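Local coordinates for type III CBASS phage resistance system CD-NTase-associated protein Cap8 (Pseudomonas aeruginosa, PDB 6P8P), which probably serves as a HORMA-domain regulator of a bacterial cGAS-like (CD-NTase) enzyme in type III CBASS immunity against bacteriophages, at residues A[106-111]-A[127-132]; A[44-49]-A[112-117]; A[11-16]-A[78-83]; A[58-63]-A[71-76]. The protein carries 2 engineered substitutions. All coordinates share one frame; numbering follows the deposited sequence.

Interaction 1: residues A[106-111]-A[127-132]; sequences CPKEQL and ARDLSQ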
loop_
_atom_site.group_PDB
_atom_site.type_symbol
_atom_site.label_atom_id
_atom_site.label_comp_id
_atom_site.label_asym_id
_atom_site.label_seq_id
_atom_site.Cartn_x
_atom_site.Cartn_y
_atom_site.Cartn_z
ATOM N N CYS A 106 3.323 6.992 10.259
ATOM C CA CYS A 106 2.251 6.038 10.145
ATOM C C CYS A 106 1.365 6.032 11.376
ATOM O O CYS A 106 1.884 6.019 12.491
ATOM C CB CYS A 106 2.858 4.647 9.929
ATOM S SG CYS A 106 1.660 3.270 9.821
ATOM N N PRO A 107 0.051 6.039 11.206
ATOM C CA PRO A 107 -0.830 5.935 12.381
ATOM C C PRO A 107 -0.523 4.663 13.152
ATOM O O PRO A 107 -0.318 3.604 12.569
ATOM C CB PRO A 107 -2.243 5.905 11.780
ATOM C CG PRO A 107 -2.108 6.338 10.363
ATOM C CD PRO A 107 -0.702 6.007 9.944
ATOM N N LYS A 108 -0.461 4.778 14.480
ATOM C CA LYS A 108 0.009 3.659 15.286
ATOM C C LYS A 108 -0.792 2.393 15.010
ATOM O O LYS A 108 -0.221 1.296 14.995
ATOM C CB LYS A 108 -0.046 4.013 16.773
ATOM C CG LYS A 108 0.644 2.991 17.686
ATOM C CD LYS A 108 0.620 3.449 19.161
ATOM C CE LYS A 108 1.173 2.357 20.073
ATOM N NZ LYS A 108 0.857 2.628 21.503
ATOM N N GLU A 109 -2.096 2.529 14.748
ATOM C CA GLU A 109 -2.944 1.357 14.554
ATOM C C GLU A 109 -2.612 0.600 13.273
ATOM O O GLU A 109 -2.951 -0.583 13.160
ATOM C CB GLU A 109 -4.429 1.751 14.540
ATOM C CG GLU A 109 -4.884 2.626 13.389
ATOM C CD GLU A 109 -6.401 2.543 13.166
ATOM O OE1 GLU A 109 -7.008 3.533 12.700
ATOM O OE2 GLU A 109 -6.991 1.479 13.462
ATOM N N GLN A 110 -1.970 1.249 12.302
ATOM C CA GLN A 110 -1.582 0.581 11.066
ATOM C C GLN A 110 -0.131 0.118 11.075
ATOM O O GLN A 110 0.324 -0.461 10.095
ATOM C CB GLN A 110 -1.848 1.507 9.879
ATOM C CG GLN A 110 -3.355 1.823 9.690
ATOM C CD GLN A 110 -3.686 2.430 8.335
ATOM O OE1 GLN A 110 -3.735 1.735 7.303
ATOM N NE2 GLN A 110 -3.923 3.738 8.329
ATOM N N LEU A 111 0.610 0.345 12.156
ATOM C CA LEU A 111 2.038 0.079 12.099
ATOM C C LEU A 111 2.318 -1.396 11.871
ATOM O O LEU A 111 3.325 -1.759 11.253
ATOM C CB LEU A 111 2.725 0.510 13.396
ATOM C CG LEU A 111 3.336 1.873 13.492
ATOM C CD1 LEU A 111 3.990 2.000 14.914
ATOM C CD2 LEU A 111 4.325 2.137 12.404
ATOM N N ALA A 127 8.920 2.578 9.162
ATOM C CA ALA A 127 7.797 3.397 9.569
ATOM C C ALA A 127 7.829 3.623 11.072
ATOM O O ALA A 127 8.294 2.784 11.844
ATOM C CB ALA A 127 6.476 2.737 9.168
ATOM N N ARG A 128 7.303 4.755 11.473
ATOM C CA ARG A 128 7.180 5.098 12.880
ATOM C C ARG A 128 5.795 5.632 13.186
ATOM O O ARG A 128 5.123 6.183 12.316
ATOM C CB ARG A 128 8.220 6.164 13.294
ATOM C CG ARG A 128 7.918 7.497 12.698
ATOM C CD ARG A 128 9.001 8.542 13.005
ATOM N NE ARG A 128 8.510 9.891 12.717
ATOM C CZ ARG A 128 8.501 10.448 11.505
ATOM N NH1 ARG A 128 8.978 9.777 10.456
ATOM N NH2 ARG A 128 7.993 11.656 11.339
ATOM N N ASP A 129 5.375 5.458 14.446
ATOM C CA ASP A 129 4.202 6.123 14.998
ATOM C C ASP A 129 4.282 7.617 14.760
ATOM O O ASP A 129 5.240 8.273 15.176
ATOM C CB ASP A 129 4.141 5.799 16.500
ATOM C CG ASP A 129 3.047 6.554 17.251
ATOM O OD1 ASP A 129 2.331 7.388 16.670
ATOM O OD2 ASP A 129 2.924 6.304 18.466
ATOM N N LEU A 130 3.281 8.159 14.067
ATOM C CA LEU A 130 3.366 9.550 13.647
ATOM C C LEU A 130 3.219 10.532 14.804
ATOM O O LEU A 130 3.368 11.741 14.581
ATOM C CB LEU A 130 2.326 9.850 12.558
ATOM C CG LEU A 130 0.847 9.626 12.836
ATOM C CD1 LEU A 130 0.252 10.675 13.744
ATOM C CD2 LEU A 130 0.089 9.607 11.487
ATOM N N SER A 131 2.933 10.057 16.019
ATOM C CA SER A 131 2.922 10.948 17.177
ATOM C C SER A 131 4.313 11.177 17.746
ATOM O O SER A 131 4.466 11.983 18.674
ATOM C CB SER A 131 2.017 10.396 18.278
ATOM O OG SER A 131 2.567 9.218 18.839
ATOM N N GLN A 132 5.323 10.490 17.210
ATOM C CA GLN A 132 6.701 10.610 17.666
ATOM C C GLN A 132 7.622 10.978 16.505
ATOM O O GLN A 132 7.297 10.783 15.323
ATOM C CB GLN A 132 7.190 9.293 18.303
ATOM C CG GLN A 132 6.485 8.908 19.586
ATOM C CD GLN A 132 6.990 7.583 20.151
ATOM O OE1 GLN A 132 7.771 6.883 19.509
ATOM N NE2 GLN A 132 6.546 7.238 21.358
HETATM O O HOH W 1 -0.084 7.362 15.602
#
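Leu111 reaches back from the start of helix 111-119 and spreads its two methyls over strand 125-129. Leu111 CD1 lies 3.8 Å from Asp129 N, and Leu111 CD2 lies 3.9 Å from Ala127 CB. The Leu111 and Asp129 side chains meet at about a right angle. Leu130 approaches from the turn that follows the strand. Its CG lies between the backbone N and the carbonyl carbon (chi1 58°), close to the Cys106 carbonyl. Leu130 CD2 touches Pro107 N at 3.6 Å, and the two side chains cross obliquely. Lys108 passes Asp129 in extended form, with CD 3.7 Å from OD2. Backbone pairing joins the same segments: Cys106 and Asp129 form a parallel bridge, and Leu130 N donates to Cys106 O at 3.0 Å. This closes the beta-alpha-beta unit of strand 101-106, helix 111-119 and strand 125-129. Asp129 OD1 accepts Ser131 N at 2.8 Å from above the carboxylate plane, an Asx turn. A water links the same OD1 to Lys108 N. Lys108 NZ stays 5.2 Å from Asp129 OD2, so any attraction between the charges is probably long-range. The carboxylate instead shapes the turn and, through water, reaches the backbone N of Lys108.

Interaction 2: residues A[44-49]-A[112-117]; sequences TGVAAS and GWVQSA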
loop_
_atom_site.group_PDB
_atom_site.type_symbol
_atom_site.label_atom_id
_atom_site.label_comp_id
_atom_site.label_asym_id
_atom_site.label_seq_id
_atom_site.Cartn_x
_atom_site.Cartn_y
_atom_site.Cartn_z
ATOM N N THR A 44 6.103 1.719 -3.055
ATOM C CA THR A 44 5.116 2.707 -3.487
ATOM C C THR A 44 3.733 2.408 -2.939
ATOM O O THR A 44 3.008 3.321 -2.521
ATOM C CB THR A 44 5.061 2.763 -5.023
ATOM O OG1 THR A 44 6.262 3.329 -5.536
ATOM C CG2 THR A 44 3.873 3.608 -5.534
ATOM N N GLY A 45 3.331 1.133 -2.933
ATOM C CA GLY A 45 1.999 0.823 -2.430
ATOM C C GLY A 45 1.818 1.268 -0.987
ATOM O O GLY A 45 0.810 1.891 -0.620
ATOM N N VAL A 46 2.799 0.957 -0.147
ATOM C CA VAL A 46 2.724 1.335 1.258
ATOM C C VAL A 46 2.800 2.852 1.393
ATOM O O VAL A 46 2.016 3.480 2.118
ATOM C CB VAL A 46 3.840 0.634 2.063
ATOM C CG1 VAL A 46 3.836 1.128 3.492
ATOM C CG2 VAL A 46 3.678 -0.863 1.995
ATOM N N ALA A 47 3.767 3.466 0.715
ATOM C CA ALA A 47 3.983 4.894 0.899
ATOM C C ALA A 47 2.789 5.703 0.421
ATOM O O ALA A 47 2.340 6.637 1.105
ATOM C CB ALA A 47 5.249 5.307 0.157
ATOM N N ALA A 48 2.243 5.343 -0.746
ATOM C CA ALA A 48 1.037 6.000 -1.228
ATOM C C ALA A 48 -0.132 5.780 -0.283
ATOM O O ALA A 48 -0.955 6.674 -0.083
ATOM C CB ALA A 48 0.717 5.509 -2.642
ATOM N N SER A 49 -0.246 4.592 0.299
ATOM C CA SER A 49 -1.318 4.363 1.260
ATOM C C SER A 49 -1.246 5.345 2.417
ATOM O O SER A 49 -2.266 5.904 2.837
ATOM C CB SER A 49 -1.236 2.921 1.788
ATOM O OG SER A 49 -2.218 2.644 2.794
ATOM N N GLY A 112 1.488 -2.265 12.428
ATOM C CA GLY A 112 1.703 -3.693 12.285
ATOM C C GLY A 112 1.804 -4.110 10.835
ATOM O O GLY A 112 2.804 -4.700 10.409
ATOM N N TRP A 113 0.783 -3.785 10.043
ATOM C CA TRP A 113 0.816 -4.204 8.648
ATOM C C TRP A 113 1.834 -3.395 7.856
ATOM O O TRP A 113 2.533 -3.946 6.999
ATOM C CB TRP A 113 -0.587 -4.139 8.030
ATOM C CG TRP A 113 -1.073 -2.851 7.422
ATOM C CD1 TRP A 113 -1.975 -1.968 7.964
ATOM C CD2 TRP A 113 -0.749 -2.349 6.119
ATOM N NE1 TRP A 113 -2.194 -0.933 7.078
ATOM C CE2 TRP A 113 -1.451 -1.144 5.947
ATOM C CE3 TRP A 113 0.094 -2.788 5.094
ATOM C CZ2 TRP A 113 -1.361 -0.388 4.776
ATOM C CZ3 TRP A 113 0.166 -2.049 3.943
ATOM C CH2 TRP A 113 -0.534 -0.852 3.802
ATOM N N VAL A 114 1.979 -2.111 8.170
ATOM C CA VAL A 114 2.882 -1.275 7.384
ATOM C C VAL A 114 4.322 -1.709 7.577
ATOM O O VAL A 114 5.080 -1.783 6.612
ATOM C CB VAL A 114 2.660 0.199 7.741
ATOM C CG1 VAL A 114 3.787 1.046 7.180
ATOM C CG2 VAL A 114 1.333 0.640 7.196
ATOM N N GLN A 115 4.746 -1.955 8.821
ATOM C CA GLN A 115 6.140 -2.327 9.040
ATOM C C GLN A 115 6.458 -3.662 8.384
ATOM O O GLN A 115 7.527 -3.822 7.784
ATOM C CB GLN A 115 6.460 -2.350 10.541
ATOM C CG GLN A 115 6.362 -0.953 11.163
ATOM C CD GLN A 115 6.835 -0.880 12.605
ATOM O OE1 GLN A 115 7.496 0.089 13.025
ATOM N NE2 GLN A 115 6.486 -1.887 13.377
ATOM N N SER A 116 5.513 -4.616 8.436
ATOM C CA SER A 116 5.711 -5.886 7.742
ATOM C C SER A 116 5.791 -5.704 6.235
ATOM O O SER A 116 6.611 -6.342 5.574
ATOM C CB SER A 116 4.585 -6.863 8.097
ATOM O OG SER A 116 4.652 -7.231 9.449
ATOM N N ALA A 117 4.916 -4.882 5.666
ATOM C CA ALA A 117 4.929 -4.636 4.232
ATOM C C ALA A 117 6.229 -3.990 3.792
ATOM O O ALA A 117 6.750 -4.307 2.719
ATOM C CB ALA A 117 3.739 -3.767 3.837
#
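Trp113 and Val46 begin the contact between helices 111-119 and 44-52. The short segments run roughly antiparallel, at 148°, with their axes 10.2 Å apart. The far edge of the Trp113 indole faces helix 44-52. Ser49 OG lies at that edge, near the ring plane, 3.7 Å from Trp113 CZ2. Trp113 CZ3 meets Val46 CG2 obliquely at 4.2 Å, and the two side chains slide past each other in opposite directions. The ring is also held from its own side of the contact. Val114 CG2 rests over the centre of one face of Trp113, 3.5 Å above the plane, and Trp113 NE1 is hydrogen-bonded to Gln110 OE1. Val114 comes next. Val114 CG1, anti to the backbone N (chi1 167°), meets Val46 CG1 at 3.7 Å, and the two side chains cross at a slant. One turn on from Trp113, Ala117 CB touches Val46 CG2 at 3.4 Å, tighter than usual for two carbons. Val46 therefore uses one methyl for Val114 and the other for Ala117 and Trp113. The second subunit joins in: Ser49 OG is hydrogen-bonded to Ser49 OG of that subunit, and Trp113 packs on its Ala52. The Ser49 side chain is about 5 Å from a bound calcium ion. No hydrogen bond crosses between the two segments. Their cohesion comes from buried methyl and ring contacts, while the Ser49 hydroxyl at the indole edge pairs with its counterpart in the second subunit.

Interaction 3: residues A[11-16]-A[78-83]; sequences SSPHRD and EDAIDG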
loop_
_atom_site.group_PDB
_atom_site.type_symbol
_atom_site.label_atom_id
_atom_site.label_comp_id
_atom_site.label_asym_id
_atom_site.label_seq_id
_atom_site.Cartn_x
_atom_site.Cartn_y
_atom_site.Cartn_z
ATOM N N SER A 11 -0.133 17.564 -2.188
ATOM C CA SER A 11 -0.671 16.227 -2.424
ATOM C C SER A 11 -2.146 16.347 -2.793
ATOM O O SER A 11 -2.520 17.277 -3.510
ATOM C CB SER A 11 -0.436 15.344 -1.200
ATOM O OG SER A 11 -0.787 14.002 -1.475
ATOM N N SER A 12 -2.970 15.426 -2.323
ATOM C CA SER A 12 -4.347 15.351 -2.789
ATOM C C SER A 12 -5.117 16.590 -2.340
ATOM O O SER A 12 -5.011 16.986 -1.179
ATOM C CB SER A 12 -5.025 14.096 -2.223
ATOM O OG SER A 12 -6.325 13.991 -2.752
ATOM N N PRO A 13 -5.931 17.201 -3.218
ATOM C CA PRO A 13 -6.316 16.776 -4.566
ATOM C C PRO A 13 -5.531 17.366 -5.717
ATOM O O PRO A 13 -5.988 17.278 -6.848
ATOM C CB PRO A 13 -7.779 17.266 -4.654
ATOM C CG PRO A 13 -7.722 18.589 -3.912
ATOM C CD PRO A 13 -6.772 18.327 -2.750
ATOM N N HIS A 14 -4.379 17.967 -5.452
ATOM C CA HIS A 14 -3.556 18.494 -6.520
ATOM C C HIS A 14 -2.783 17.396 -7.233
ATOM O O HIS A 14 -2.640 17.441 -8.466
ATOM C CB HIS A 14 -2.589 19.527 -5.953
ATOM C CG HIS A 14 -1.715 20.169 -6.978
ATOM N ND1 HIS A 14 -2.192 21.080 -7.896
ATOM C CD2 HIS A 14 -0.384 20.068 -7.198
ATOM C CE1 HIS A 14 -1.185 21.503 -8.644
ATOM N NE2 HIS A 14 -0.078 20.909 -8.236
ATOM N N ARG A 15 -2.254 16.448 -6.465
ATOM C CA ARG A 15 -1.662 15.211 -6.954
ATOM C C ARG A 15 -2.347 14.064 -6.238
ATOM O O ARG A 15 -2.664 14.197 -5.062
ATOM C CB ARG A 15 -0.171 15.134 -6.636
ATOM C CG ARG A 15 0.734 16.014 -7.394
ATOM C CD ARG A 15 2.130 15.816 -6.822
ATOM N NE ARG A 15 3.174 16.577 -7.472
ATOM C CZ ARG A 15 3.731 17.669 -6.948
ATOM N NH1 ARG A 15 3.288 18.176 -5.807
ATOM N NH2 ARG A 15 4.712 18.278 -7.591
ATOM N N ASP A 16 -2.544 12.931 -6.912
ATOM C CA ASP A 16 -2.984 11.760 -6.162
ATOM C C ASP A 16 -1.812 11.209 -5.335
ATOM O O ASP A 16 -0.664 11.675 -5.423
ATOM C CB ASP A 16 -3.632 10.729 -7.084
ATOM C CG ASP A 16 -2.657 9.924 -7.927
ATOM O OD1 ASP A 16 -1.533 9.601 -7.531
ATOM O OD2 ASP A 16 -3.086 9.549 -9.050
ATOM N N GLU A 78 -7.463 22.229 0.741
ATOM C CA GLU A 78 -7.296 23.589 0.230
ATOM C C GLU A 78 -5.833 24.008 0.215
ATOM O O GLU A 78 -5.406 24.758 -0.675
ATOM C CB GLU A 78 -8.134 24.551 1.077
ATOM C CG GLU A 78 -9.640 24.298 0.954
ATOM C CD GLU A 78 -10.485 25.135 1.908
ATOM O OE1 GLU A 78 -9.920 25.784 2.815
ATOM O OE2 GLU A 78 -11.725 25.143 1.747
ATOM N N ASP A 79 -5.049 23.541 1.189
ATOM C CA ASP A 79 -3.628 23.880 1.213
ATOM C C ASP A 79 -2.916 23.356 -0.030
ATOM O O ASP A 79 -2.007 24.007 -0.561
ATOM C CB ASP A 79 -2.966 23.323 2.472
ATOM C CG ASP A 79 -3.471 23.977 3.737
ATOM O OD1 ASP A 79 -3.765 25.187 3.698
ATOM O OD2 ASP A 79 -3.569 23.287 4.771
ATOM N N ALA A 80 -3.295 22.169 -0.493
ATOM C CA ALA A 80 -2.683 21.619 -1.697
ATOM C C ALA A 80 -3.135 22.373 -2.936
ATOM O O ALA A 80 -2.335 22.615 -3.848
ATOM C CB ALA A 80 -3.026 20.134 -1.827
ATOM N N ILE A 81 -4.408 22.769 -2.975
ATOM C CA ILE A 81 -4.921 23.518 -4.115
ATOM C C ILE A 81 -4.260 24.888 -4.180
ATOM O O ILE A 81 -3.801 25.322 -5.240
ATOM C CB ILE A 81 -6.453 23.641 -4.035
ATOM C CG1 ILE A 81 -7.106 22.265 -4.000
ATOM C CG2 ILE A 81 -6.974 24.446 -5.217
ATOM C CD1 ILE A 81 -8.605 22.293 -3.737
ATOM N N ASP A 82 -4.196 25.580 -3.042
ATOM C CA ASP A 82 -3.547 26.888 -2.986
ATOM C C ASP A 82 -2.065 26.781 -3.335
ATOM O O ASP A 82 -1.575 27.448 -4.253
ATOM C CB ASP A 82 -3.738 27.488 -1.589
ATOM C CG ASP A 82 -3.912 28.991 -1.616
ATOM O OD1 ASP A 82 -3.498 29.625 -2.613
ATOM O OD2 ASP A 82 -4.459 29.541 -0.636
ATOM N N GLY A 83 -1.334 25.947 -2.602
ATOM C CA GLY A 83 0.088 25.783 -2.800
ATOM C C GLY A 83 0.962 26.824 -2.135
ATOM O O GLY A 83 2.187 26.790 -2.326
#
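Ala80 and Ile81 of helix 77-82 pack against Ser11 to His14 in a van der Waals contact, part apolar and part methyl or methylene against carbonyl oxygen, with no hydrogen bond between the segments. It sits at the ends of two parallel neighbours in the sheet of this HORMA domain: the loop follows strand 4-10 and the helix follows strand 69-75. The loop folds as a type VIa beta turn from Ser11 to His14, with a cis peptide bond before Pro13. His14 N donates to Ser11 O at 2.8 Å, and Arg15 N shares the same acceptor. The Pro13 and Ile81 side chains cross at about a right angle. Pro13 CG is 3.7 Å from Ile81 CG1. Ile81 CG1 lies beside its own backbone N, anti to the carbonyl carbon (chi1 -59°), which turns it to the proline. His14 approaches with its CB, 3.7 Å from Ala80 O. This carbonyl also accepts a hydrogen bond from Arg10 NE, a polar link to strand 4-10. Beyond the turn, Asp16 N-caps helix 17-29, its OD1 accepting from Gln19 N. At the buried side of the contact, the Ala80 methyl presses on the turn backbone, its CB 3.4 Å from Ser11 O.

Interaction 4: residues A[58-63]-A[71-76]; sequences SAPIVA and RIYCLF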
loop_
_atom_site.group_PDB
_atom_site.type_symbol
_atom_site.label_atom_id
_atom_site.label_comp_id
_atom_site.label_asym_id
_atom_site.label_seq_id
_atom_site.Cartn_x
_atom_site.Cartn_y
_atom_site.Cartn_z
ATOM N N SER A 58 1.400 16.303 9.382
ATOM C CA SER A 58 1.948 16.922 10.582
ATOM C C SER A 58 3.164 16.198 11.136
ATOM O O SER A 58 3.694 16.614 12.167
ATOM C CB SER A 58 0.878 17.028 11.674
ATOM O OG SER A 58 -0.192 17.831 11.215
ATOM N N ALA A 59 3.618 15.134 10.486
ATOM C CA ALA A 59 4.754 14.358 10.891
ATOM C C ALA A 59 5.499 14.110 9.580
ATOM O O ALA A 59 4.910 13.571 8.645
ATOM C CB ALA A 59 4.389 13.041 11.557
ATOM N N PRO A 60 6.780 14.447 9.488
ATOM C CA PRO A 60 7.452 14.380 8.176
ATOM C C PRO A 60 7.924 12.980 7.797
ATOM O O PRO A 60 8.212 12.136 8.636
ATOM C CB PRO A 60 8.642 15.339 8.341
ATOM C CG PRO A 60 8.959 15.264 9.836
ATOM C CD PRO A 60 7.621 15.090 10.526
ATOM N N ILE A 61 7.971 12.745 6.489
ATOM C CA ILE A 61 8.847 11.727 5.923
ATOM C C ILE A 61 10.282 12.199 6.107
ATOM O O ILE A 61 10.614 13.342 5.771
ATOM C CB ILE A 61 8.521 11.508 4.438
ATOM C CG1 ILE A 61 7.126 10.937 4.288
ATOM C CG2 ILE A 61 9.594 10.617 3.829
ATOM C CD1 ILE A 61 6.533 11.102 2.891
ATOM N N VAL A 62 11.122 11.378 6.731
ATOM C CA VAL A 62 12.486 11.807 7.047
ATOM C C VAL A 62 13.502 10.935 6.350
ATOM O O VAL A 62 13.565 9.730 6.603
ATOM C CB VAL A 62 12.761 11.807 8.554
ATOM C CG1 VAL A 62 14.174 12.321 8.810
ATOM C CG2 VAL A 62 11.732 12.654 9.281
ATOM N N ALA A 63 14.323 11.552 5.504
ATOM C CA ALA A 63 15.454 10.884 4.876
ATOM C C ALA A 63 16.728 11.263 5.623
ATOM O O ALA A 63 16.914 12.438 5.972
ATOM C CB ALA A 63 15.574 11.295 3.410
ATOM N N ARG A 71 13.426 16.600 5.857
ATOM C CA ARG A 71 12.072 16.406 6.358
ATOM C C ARG A 71 11.084 16.776 5.260
ATOM O O ARG A 71 11.137 17.896 4.731
ATOM C CB ARG A 71 11.834 17.282 7.595
ATOM C CG ARG A 71 12.571 16.819 8.816
ATOM C CD ARG A 71 12.420 17.810 9.988
ATOM N NE ARG A 71 13.043 17.279 11.193
ATOM C CZ ARG A 71 13.176 17.957 12.328
ATOM N NH1 ARG A 71 12.727 19.201 12.413
ATOM N NH2 ARG A 71 13.763 17.392 13.372
ATOM N N ILE A 72 10.176 15.856 4.914
ATOM C CA ILE A 72 9.230 16.129 3.837
ATOM C C ILE A 72 7.820 16.059 4.383
ATOM O O ILE A 72 7.386 15.006 4.857
ATOM C CB ILE A 72 9.395 15.159 2.654
ATOM C CG1 ILE A 72 10.835 15.159 2.175
ATOM C CG2 ILE A 72 8.447 15.549 1.538
ATOM C CD1 ILE A 72 11.215 14.039 1.278
ATOM N N TYR A 73 7.104 17.167 4.283
ATOM C CA TYR A 73 5.701 17.252 4.626
ATOM C C TYR A 73 4.854 17.249 3.363
ATOM O O TYR A 73 5.320 17.559 2.272
ATOM C CB TYR A 73 5.400 18.518 5.409
ATOM C CG TYR A 73 6.005 18.545 6.793
ATOM C CD1 TYR A 73 7.272 19.062 7.010
ATOM C CD2 TYR A 73 5.300 18.045 7.882
ATOM C CE1 TYR A 73 7.819 19.091 8.302
ATOM C CE2 TYR A 73 5.820 18.078 9.154
ATOM C CZ TYR A 73 7.083 18.586 9.356
ATOM O OH TYR A 73 7.579 18.613 10.641
ATOM N N CYS A 74 3.597 16.890 3.523
ATOM C CA CYS A 74 2.631 16.964 2.437
ATOM C C CYS A 74 1.482 17.875 2.826
ATOM O O CYS A 74 1.061 17.865 3.977
ATOM C CB CYS A 74 2.044 15.574 2.101
ATOM S SG CYS A 74 3.245 14.483 1.305
ATOM N N LEU A 75 0.978 18.630 1.853
ATOM C CA LEU A 75 -0.195 19.479 1.985
ATOM C C LEU A 75 -1.399 18.801 1.345
ATOM O O LEU A 75 -1.270 18.151 0.302
ATOM C CB LEU A 75 0.053 20.814 1.296
ATOM C CG LEU A 75 1.184 21.666 1.847
ATOM C CD1 LEU A 75 1.462 22.769 0.852
ATOM C CD2 LEU A 75 0.802 22.215 3.198
ATOM N N PHE A 76 -2.578 19.001 1.938
ATOM C CA PHE A 76 -3.792 18.372 1.469
ATOM C C PHE A 76 -4.904 19.405 1.380
ATOM O O PHE A 76 -4.809 20.510 1.928
ATOM C CB PHE A 76 -4.199 17.213 2.404
ATOM C CG PHE A 76 -3.161 16.142 2.477
ATOM C CD1 PHE A 76 -3.133 15.122 1.542
ATOM C CD2 PHE A 76 -2.208 16.164 3.466
ATOM C CE1 PHE A 76 -2.138 14.156 1.588
ATOM C CE2 PHE A 76 -1.224 15.189 3.529
ATOM C CZ PHE A 76 -1.195 14.174 2.571
HETATM O O HOH W 2 5.791 18.528 12.958
#
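Pro60 lies over one face of the Tyr73 ring in a CH-pi contact. Pro60 CB is 3.9 Å from the centroid of the Tyr73 ring and 15° off the normal, displaced toward the rim. The two side chains lie side by side and point the same way. Tyr73 CG is anti to the carbonyl carbon (chi1 -68°), and the ring leads back toward the other segment. Tyr73 OH lies 3.5 Å from Pro60 CD. A water bridges Tyr73 OH and Ser58 O. Arg71 flanks the proline with its aliphatic base, Arg71 CB to Pro60 CB being 3.8 Å, and its chain runs extended to NE. Ile61 and Ile72 share the opposite face of the hairpin from Val62 and Arg71. In both isoleucines CG1 is anti to the carbonyl carbon. Ile61 CB and Ile72 CB stand 4.2 Å apart. They are a hydrogen-bonded antiparallel pair: Ile61 N donates to Ile72 O at 2.8 Å, and Ile72 N to Ile61 O at 2.7 Å. The hairpin lies inside the sheet, with a neighbour on each side. Strand 101-106 flanks strand 61-64, strand 4-10 flanks strand 69-75, and Ile24 of helix 17-29 packs on both isoleucines.

Overall arrangement
Interactions 1 and 4 belong to the same sheet. Interaction 4 is an interior antiparallel hairpin, and interaction 1 is the parallel pairing at the strand 125-129 edge. Arg128 links them through a hydrogen bond to Pro60 O. Interaction 2 is fully buried, beside the second subunit, and touches interaction 1 through Val114. Interactions 1, 3 and 4 are partly buried. Interaction 4 lies nearest the chain centre, about 6 Å between centres. Interaction 3 is the most peripheral, its centre about 16 Å from that of the chain. Ser11 N and Leu75 O join it to interaction 4. Backbone bonds cross between the segments only in interactions 1 and 4, with side-chain contacts beside them. Interaction 2 rests on methyls and the indole, interaction 3 on a methyl against carbonyl oxygens and proline against isoleucine.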